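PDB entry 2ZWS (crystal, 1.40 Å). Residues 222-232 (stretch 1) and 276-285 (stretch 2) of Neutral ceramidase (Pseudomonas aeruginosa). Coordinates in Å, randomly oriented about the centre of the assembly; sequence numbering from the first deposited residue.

Stretch 1 (222-232) YASYHWEHDVS
Stretch 2 (276-285) QFAKAYEIAG

Two helices that cross at a steep angle can pack through aromatic and small apolar side chains without any hydrogen bond between them, as this pair from neutral ceramidase illustrates. Residues 222-231 and 276-285 are both helical, their N-to-C directions diverging by 53° (signed crossing angle -53°) and their axes approaching to 9.5 Å. The closest CA pair is Ala223 CA to Phe277 CA, 5.1 Å; both CA-to-CB bonds point toward the other stretch, with Ala223 CB 4.3 Å from Phe277 CB. Backbone i to i+4 hydrogen bonds run through both helices, but the first widens into a pi-type turn at 226-231: Val231 N bonds weakly to His226 O (3.0 Å) and Trp227 O (3.5 Å), and Ser232 N reaches Trp227 O at 2.9 Å. Ser232 then leaves helical geometry (phi/psi -65/109).

The interface buries 402 Å² around two interlocking knobs. Phe277 (chi1 164°, t; chi2 76°) sits among Ala223, His226, Trp227 and Val231, and Trp227 (chi1 -152°, t; chi2 -26°) among Phe277, Ala280, Tyr281 and Ala284.

The aromatic pairs set partly positive ring-edge C-H groups against pi faces. His226 (t, chi2 68°) turns its edge to the Phe277 face, His226 CD2 to Phe277 CD2 3.5 Å, planes at 85°; Phe277 presents its edge to the Trp227 face, Phe277 CE1 to Trp227 CG 3.5 Å, again at 85°. The edge of Tyr281 (t, chi2 -99°) points, offset, toward the Trp227 face, Tyr281 CD2 to Trp227 CZ2 3.7 Å, planes at 62°.

Apolar contacts, favoured by dispersion and water exclusion, line these pockets: Trp227 CZ3 meets Ala280 CB at 3.7 Å, Trp227 CH2 meets Ala284 CB at 4.1 Å, and Val231 (t) places CG2 3.5 Å from Phe277 CZ.

Side-chain polar bonds here lie within one helix: His226 ND1 donates to Asp230 OD1 (2.9 Å), and Lys279 NZ forms a salt bridge with Glu282 OE1 (3.2 Å).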

# COMPACT_ATOMS: atom_id res chain seq x y z
N TYR A 222 -8.21 -3.90 6.05
CA TYR A 222 -9.29 -4.29 6.95
C TYR A 222 -8.82 -4.21 8.41
O TYR A 222 -9.55 -3.72 9.28
CB TYR A 222 -9.82 -5.71 6.69
CG TYR A 222 -10.96 -5.96 7.66
CD1 TYR A 222 -10.76 -6.68 8.83
CD2 TYR A 222 -12.22 -5.38 7.44
CE1 TYR A 222 -11.78 -6.86 9.75
CE2 TYR A 222 -13.26 -5.54 8.36
CZ TYR A 222 -13.02 -6.28 9.52
OH TYR A 222 -14.02 -6.47 10.44
N ALA A 223 -7.60 -4.64 8.68
CA ALA A 223 -7.07 -4.50 10.05
C ALA A 223 -7.10 -3.05 10.53
O ALA A 223 -7.52 -2.78 11.67
CB ALA A 223 -5.66 -5.06 10.09
N SER A 224 -6.66 -2.10 9.69
CA SER A 224 -6.68 -0.68 10.06
C SER A 224 -8.12 -0.22 10.30
O SER A 224 -8.43 0.46 11.30
CB SER A 224 -6.09 0.21 8.97
OG SER A 224 -4.71 -0.08 8.75
N TYR A 225 -9.01 -0.58 9.37
CA TYR A 225 -10.40 -0.14 9.45
C TYR A 225 -11.02 -0.74 10.70
O TYR A 225 -11.72 -0.05 11.44
CB TYR A 225 -11.17 -0.65 8.24
CG TYR A 225 -12.65 -0.36 8.28
CD1 TYR A 225 -13.57 -1.34 8.66
CD2 TYR A 225 -13.15 0.91 7.91
CE1 TYR A 225 -14.94 -1.07 8.68
CE2 TYR A 225 -14.51 1.17 7.92
CZ TYR A 225 -15.38 0.19 8.33
OH TYR A 225 -16.75 0.42 8.32
N HIS A 226 -10.79 -2.03 10.96
CA HIS A 226 -11.40 -2.63 12.14
C HIS A 226 -10.95 -1.87 13.41
O HIS A 226 -11.76 -1.57 14.29
CB HIS A 226 -11.04 -4.12 12.21
CG HIS A 226 -11.65 -4.83 13.38
ND1 HIS A 226 -13.01 -5.05 13.47
CD2 HIS A 226 -11.10 -5.37 14.49
CE1 HIS A 226 -13.27 -5.70 14.60
NE2 HIS A 226 -12.12 -5.91 15.23
N TRP A 227 -9.66 -1.56 13.51
CA TRP A 227 -9.19 -0.83 14.70
C TRP A 227 -9.80 0.57 14.81
O TRP A 227 -10.28 0.98 15.88
CB TRP A 227 -7.66 -0.73 14.71
CG TRP A 227 -7.06 -0.62 16.10
CD1 TRP A 227 -7.66 -0.12 17.25
CD2 TRP A 227 -5.72 -0.99 16.48
NE1 TRP A 227 -6.76 -0.20 18.31
CE2 TRP A 227 -5.58 -0.72 17.86
CE3 TRP A 227 -4.63 -1.54 15.78
CZ2 TRP A 227 -4.39 -0.98 18.56
CZ3 TRP A 227 -3.44 -1.79 16.48
CH2 TRP A 227 -3.34 -1.51 17.85
N GLU A 228 -9.72 1.33 13.71
CA GLU A 228 -10.18 2.72 13.69
C GLU A 228 -11.70 2.87 13.84
O GLU A 228 -12.18 3.76 14.57
CB GLU A 228 -9.74 3.40 12.41
CG GLU A 228 -8.23 3.53 12.30
CD GLU A 228 -7.72 3.93 10.91
OE1 GLU A 228 -6.51 4.26 10.82
OE2 GLU A 228 -8.51 3.89 9.92
N HIS A 229 -12.44 2.00 13.15
CA HIS A 229 -13.89 2.12 13.02
C HIS A 229 -14.65 1.26 14.03
O HIS A 229 -15.66 1.69 14.56
CB HIS A 229 -14.31 1.76 11.60
CG HIS A 229 -15.78 1.88 11.32
ND1 HIS A 229 -16.65 0.84 11.51
CD2 HIS A 229 -16.52 2.91 10.84
CE1 HIS A 229 -17.88 1.21 11.17
NE2 HIS A 229 -17.82 2.47 10.75
N ASP A 230 -14.19 0.03 14.26
CA ASP A 230 -14.97 -0.91 15.09
C ASP A 230 -14.48 -0.98 16.54
O ASP A 230 -15.26 -1.34 17.44
CB ASP A 230 -14.96 -2.35 14.50
CG ASP A 230 -15.49 -2.43 13.05
OD1 ASP A 230 -15.01 -3.35 12.34
OD2 ASP A 230 -16.35 -1.61 12.64
N VAL A 231 -13.20 -0.70 16.78
CA VAL A 231 -12.58 -0.99 18.10
C VAL A 231 -12.32 0.25 18.99
O VAL A 231 -12.85 0.33 20.11
CB VAL A 231 -11.29 -1.85 17.91
CG1 VAL A 231 -10.52 -2.02 19.24
CG2 VAL A 231 -11.64 -3.19 17.31
N SER A 232 -11.50 1.20 18.52
CA SER A 232 -11.29 2.48 19.25
C SER A 232 -12.69 3.13 19.18
O SER A 232 -13.07 3.58 18.15
CB SER A 232 -10.21 3.28 18.53
OG SER A 232 -9.75 4.34 19.33
N GLN A 276 -4.33 -10.37 12.07
CA GLN A 276 -3.27 -9.35 12.26
C GLN A 276 -3.69 -8.36 13.32
O GLN A 276 -2.89 -8.01 14.20
CB GLN A 276 -2.96 -8.62 10.96
CG GLN A 276 -2.32 -9.55 9.94
CD GLN A 276 -2.15 -8.88 8.62
OE1 GLN A 276 -1.19 -8.15 8.42
NE2 GLN A 276 -3.09 -9.09 7.70
N PHE A 277 -4.92 -7.88 13.22
CA PHE A 277 -5.44 -6.94 14.19
C PHE A 277 -5.31 -7.50 15.61
O PHE A 277 -4.88 -6.79 16.53
CB PHE A 277 -6.92 -6.61 13.95
CG PHE A 277 -7.55 -5.97 15.15
CD1 PHE A 277 -7.29 -4.65 15.46
CD2 PHE A 277 -8.28 -6.73 16.05
CE1 PHE A 277 -7.79 -4.05 16.64
CE2 PHE A 277 -8.80 -6.16 17.21
CZ PHE A 277 -8.55 -4.83 17.52
N ALA A 278 -5.72 -8.77 15.80
CA ALA A 278 -5.81 -9.31 17.16
C ALA A 278 -4.43 -9.31 17.82
O ALA A 278 -4.28 -8.95 18.98
CB ALA A 278 -6.45 -10.67 17.17
N LYS A 279 -3.42 -9.67 17.03
CA LYS A 279 -2.06 -9.69 17.55
C LYS A 279 -1.55 -8.28 17.84
O LYS A 279 -0.89 -8.07 18.88
CB LYS A 279 -1.11 -10.46 16.62
CG LYS A 279 0.29 -10.74 17.24
CD LYS A 279 0.14 -11.70 18.42
CE LYS A 279 1.44 -12.04 19.12
NZ LYS A 279 1.09 -13.19 20.02
N ALA A 280 -1.84 -7.32 16.95
CA ALA A 280 -1.37 -5.94 17.14
C ALA A 280 -1.99 -5.36 18.39
O ALA A 280 -1.30 -4.72 19.18
CB ALA A 280 -1.73 -5.08 15.92
N TYR A 281 -3.28 -5.62 18.57
CA TYR A 281 -3.99 -5.11 19.72
C TYR A 281 -3.42 -5.72 21.01
O TYR A 281 -3.24 -5.00 22.02
CB TYR A 281 -5.48 -5.46 19.60
CG TYR A 281 -6.32 -4.67 20.55
CD1 TYR A 281 -6.76 -5.21 21.76
CD2 TYR A 281 -6.66 -3.35 20.26
CE1 TYR A 281 -7.50 -4.44 22.66
CE2 TYR A 281 -7.40 -2.58 21.15
CZ TYR A 281 -7.82 -3.14 22.33
OH TYR A 281 -8.56 -2.38 23.19
N GLU A 282 -3.14 -7.02 20.98
CA GLU A 282 -2.53 -7.73 22.12
C GLU A 282 -1.18 -7.09 22.47
O GLU A 282 -0.91 -6.73 23.63
CB GLU A 282 -2.31 -9.21 21.78
CG GLU A 282 -1.56 -9.92 22.90
CD GLU A 282 -1.22 -11.36 22.63
OE1 GLU A 282 -1.39 -11.86 21.50
OE2 GLU A 282 -0.78 -12.04 23.59
N ILE A 283 -0.34 -6.90 21.45
CA ILE A 283 1.01 -6.36 21.72
C ILE A 283 0.92 -4.94 22.27
O ILE A 283 1.58 -4.61 23.29
CB ILE A 283 1.88 -6.39 20.45
CG1 ILE A 283 2.13 -7.84 20.02
CG2 ILE A 283 3.17 -5.55 20.63
CD1 ILE A 283 2.66 -7.96 18.59
N ALA A 284 0.14 -4.08 21.59
CA ALA A 284 -0.02 -2.69 22.05
C ALA A 284 -0.46 -2.68 23.50
O ALA A 284 0.03 -1.87 24.29
CB ALA A 284 -1.00 -1.88 21.16
N GLY A 285 -1.35 -3.61 23.85
CA GLY A 285 -1.94 -3.66 25.20
C GLY A 285 -0.92 -3.96 26.27
O GLY A 285 -1.13 -3.60 27.45